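Local atomic coordinates of putative exported protein (Bordetella pertussis Tohama I, PDB entry 2PFZ), a protein that binds pyroglutamic acid as a periplasmic solute receptor, probably delivering it to a tripartite ATP-independent (TRAP) transporter. Residues Ser134-Leu139 with Glu153-Gln158. Residues are numbered along the deposited sequence; the frame is centred on the assembly and turned at random.
Sequences SDMKGL and ELVGAQ
The type II beta turn from Met136 to Leu139, which leads into strand 140-143, meets the Schellman motif that ends helix 146-155, and two backbone hydrogen bonds join them. Gly138 N donates to Gly156 O over 2.8 Å, with the N-H pointing nearly straight at the oxygen but coming from above the carbonyl plane, 45° out of it. Gly156 O also receives a CA-H...O contact from Lys137 CA, 3.5 Å away. One residue further on from Gly138 and two from Gly156, Gln158 N donates to Leu139 O at 2.9 Å, almost in line with the C=O bond. Both glycines have positive phi, Gly138 inside the turn and Gly156 just past the helix. The bare CA of Gly156 lies 4.1 Å from Lys137 CG.

Beside this backbone seam, Met136 and Val155 form the apolar part of the contact. With CG anti to its carbonyl carbon (chi1 -72°) and the chain bent at chi3, Met136 brings its terminal CE to 3.7 Å from Val155 CG1, while nearer the backbone its CB lies 4.0 Å from Val155 CG2. Met136 also touches Leu272 of helix 266-287 and, like Ala157, Trp141, so this side of the contact is buried. Ala157 CB sits 3.9 Å from Leu139 CB and packs against the carbonyl oxygens of Met136 and Leu139. At the exposed edge Lys137 lays CG beside Gly156 before its chain bends away.

Since Gln158 also bonds to the backbone of Trp141, the Leu139 bond continues directly into the parallel pairing of strands 140-143 and 158-161. The arrangement is that of a beta-alpha-beta crossover, with helix 146-155 as the connection, in the six-stranded mixed sheet of this DctP-type periplasmic binding protein.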
ATOM      1  N   SER A 134      11.225  22.236  -4.582  1.00 27.20           N
ATOM      2  CA  SER A 134      10.555  23.414  -5.147  1.00 28.02           C
ATOM      3  C   SER A 134      10.053  23.188  -6.574  1.00 28.17           C
ATOM      4  O   SER A 134       9.060  23.789  -6.980  1.00 28.06           O
ATOM      5  CB  SER A 134      11.445  24.669  -5.069  1.00 28.11           C
ATOM      6  OG  SER A 134      12.571  24.554  -5.915  1.00 29.01           O
ATOM      7  N   ASP A 135      10.727  22.315  -7.327  1.00 27.93           N
ATOM      8  CA  ASP A 135      10.281  21.985  -8.685  1.00 28.53           C
ATOM      9  C   ASP A 135       8.905  21.304  -8.700  1.00 29.10           C
ATOM     10  O   ASP A 135       8.365  21.026  -9.765  1.00 28.94           O
ATOM     11  CB  ASP A 135      11.289  21.077  -9.400  1.00 28.34           C
ATOM     12  CG  ASP A 135      12.613  21.771  -9.695  1.00 28.64           C
ATOM     13  OD1 ASP A 135      12.630  22.999  -9.892  1.00 27.76           O
ATOM     14  OD2 ASP A 135      13.635  21.075  -9.749  1.00 26.88           O
ATOM     15  N   MET A 136       8.359  21.016  -7.517  1.00 29.51           N
ATOM     16  CA  MET A 136       7.068  20.331  -7.432  1.00 30.58           C
ATOM     17  C   MET A 136       5.871  21.242  -7.125  1.00 30.72           C
ATOM     18  O   MET A 136       4.708  20.809  -7.189  1.00 30.77           O
ATOM     19  CB  MET A 136       7.160  19.195  -6.424  1.00 30.46           C
ATOM     20  CG  MET A 136       7.990  18.042  -6.950  1.00 30.59           C
ATOM     21  SD  MET A 136       7.887  16.588  -5.882  1.00 32.77           S
ATOM     22  CE  MET A 136       8.873  17.159  -4.573  1.00 20.98           C
ATOM     23  N   LYS A 137       6.162  22.503  -6.815  1.00 30.62           N
ATOM     24  CA  LYS A 137       5.128  23.483  -6.519  1.00 31.58           C
ATOM     25  C   LYS A 137       4.169  23.613  -7.700  1.00 30.47           C
ATOM     26  O   LYS A 137       4.593  23.788  -8.856  1.00 30.74           O
ATOM     27  CB  LYS A 137       5.750  24.839  -6.131  1.00 31.97           C
ATOM     28  CG  LYS A 137       4.822  25.716  -5.278  1.00 33.07           C
ATOM     29  CD  LYS A 137       5.479  27.030  -4.876  1.00 33.55           C
ATOM     30  CE  LYS A 137       5.052  28.150  -5.808  1.00 36.83           C
ATOM     31  NZ  LYS A 137       3.583  28.460  -5.705  1.00 38.76           N
ATOM     32  N   GLY A 138       2.879  23.489  -7.420  1.00 29.37           N
ATOM     33  CA  GLY A 138       1.861  23.662  -8.454  1.00 28.58           C
ATOM     34  C   GLY A 138       1.553  22.440  -9.304  1.00 27.91           C
ATOM     35  O   GLY A 138       0.742  22.513 -10.227  1.00 27.82           O
ATOM     36  N   LEU A 139       2.179  21.304  -8.998  1.00 27.31           N
ATOM     37  CA  LEU A 139       1.870  20.060  -9.707  1.00 26.51           C
ATOM     38  C   LEU A 139       0.379  19.725  -9.514  1.00 25.73           C
ATOM     39  O   LEU A 139      -0.150  19.971  -8.439  1.00 25.39           O
ATOM     40  CB  LEU A 139       2.781  18.912  -9.206  1.00 26.85           C
ATOM     41  CG  LEU A 139       4.156  18.738  -9.889  1.00 27.22           C
ATOM     42  CD1 LEU A 139       4.984  17.651  -9.221  1.00 27.37           C
ATOM     43  CD2 LEU A 139       3.957  18.430 -11.387  1.00 27.90           C
ATOM     44  N   GLU A 153       0.637  18.581  -0.330  1.00 23.24           N
ATOM     45  CA  GLU A 153       0.471  19.915   0.230  1.00 24.27           C
ATOM     46  C   GLU A 153       1.803  20.444   0.743  1.00 24.35           C
ATOM     47  O   GLU A 153       2.078  21.649   0.660  1.00 22.94           O
ATOM     48  CB  GLU A 153      -0.560  19.914   1.351  1.00 25.31           C
ATOM     49  CG  GLU A 153      -1.987  19.748   0.841  1.00 28.67           C
ATOM     50  CD  GLU A 153      -2.961  19.418   1.956  1.00 32.02           C
ATOM     51  OE1 GLU A 153      -2.562  19.429   3.144  1.00 35.10           O
ATOM     52  OE2 GLU A 153      -4.136  19.154   1.647  1.00 36.65           O
ATOM     53  N   LEU A 154       2.630  19.549   1.279  1.00 23.77           N
ATOM     54  CA  LEU A 154       3.872  19.989   1.895  1.00 24.39           C
ATOM     55  C   LEU A 154       4.936  20.360   0.863  1.00 24.56           C
ATOM     56  O   LEU A 154       5.886  21.063   1.210  1.00 25.44           O
ATOM     57  CB  LEU A 154       4.400  18.990   2.933  1.00 23.85           C
ATOM     58  CG  LEU A 154       3.588  18.912   4.238  1.00 23.67           C
ATOM     59  CD1 LEU A 154       4.049  17.718   5.052  1.00 23.55           C
ATOM     60  CD2 LEU A 154       3.616  20.220   5.081  1.00 22.82           C
ATOM     61  N   VAL A 155       4.786  19.901  -0.383  1.00 23.65           N
ATOM     62  CA  VAL A 155       5.711  20.293  -1.447  1.00 24.38           C
ATOM     63  C   VAL A 155       5.135  21.419  -2.323  1.00 24.40           C
ATOM     64  O   VAL A 155       5.765  21.836  -3.299  1.00 25.20           O
ATOM     65  CB  VAL A 155       6.236  19.090  -2.323  1.00 24.16           C
ATOM     66  CG1 VAL A 155       7.045  18.112  -1.473  1.00 25.42           C
ATOM     67  CG2 VAL A 155       5.102  18.372  -3.096  1.00 24.13           C
ATOM     68  N   GLY A 156       3.949  21.893  -1.955  1.00 24.24           N
ATOM     69  CA  GLY A 156       3.230  22.908  -2.717  1.00 23.45           C
ATOM     70  C   GLY A 156       2.480  22.392  -3.926  1.00 23.52           C
ATOM     71  O   GLY A 156       2.079  23.180  -4.785  1.00 23.24           O
ATOM     72  N   ALA A 157       2.285  21.071  -4.018  1.00 23.32           N
ATOM     73  CA  ALA A 157       1.446  20.516  -5.087  1.00 22.92           C
ATOM     74  C   ALA A 157      -0.030  20.614  -4.693  1.00 22.98           C
ATOM     75  O   ALA A 157      -0.361  20.928  -3.536  1.00 23.60           O
ATOM     76  CB  ALA A 157       1.824  19.062  -5.411  1.00 22.69           C
ATOM     77  N   GLN A 158      -0.915  20.350  -5.648  1.00 22.56           N
ATOM     78  CA  GLN A 158      -2.351  20.481  -5.399  1.00 22.31           C
ATOM     79  C   GLN A 158      -2.998  19.128  -5.641  1.00 21.83           C
ATOM     80  O   GLN A 158      -3.112  18.679  -6.785  1.00 21.07           O
ATOM     81  CB  GLN A 158      -2.949  21.591  -6.268  1.00 22.67           C
ATOM     82  CG  GLN A 158      -2.421  22.994  -5.858  1.00 22.97           C
ATOM     83  CD  GLN A 158      -2.877  24.110  -6.775  1.00 22.77           C
ATOM     84  OE1 GLN A 158      -3.072  25.248  -6.335  1.00 24.09           O
ATOM     85  NE2 GLN A 158      -3.032  23.796  -8.059  1.00 21.26           N
TER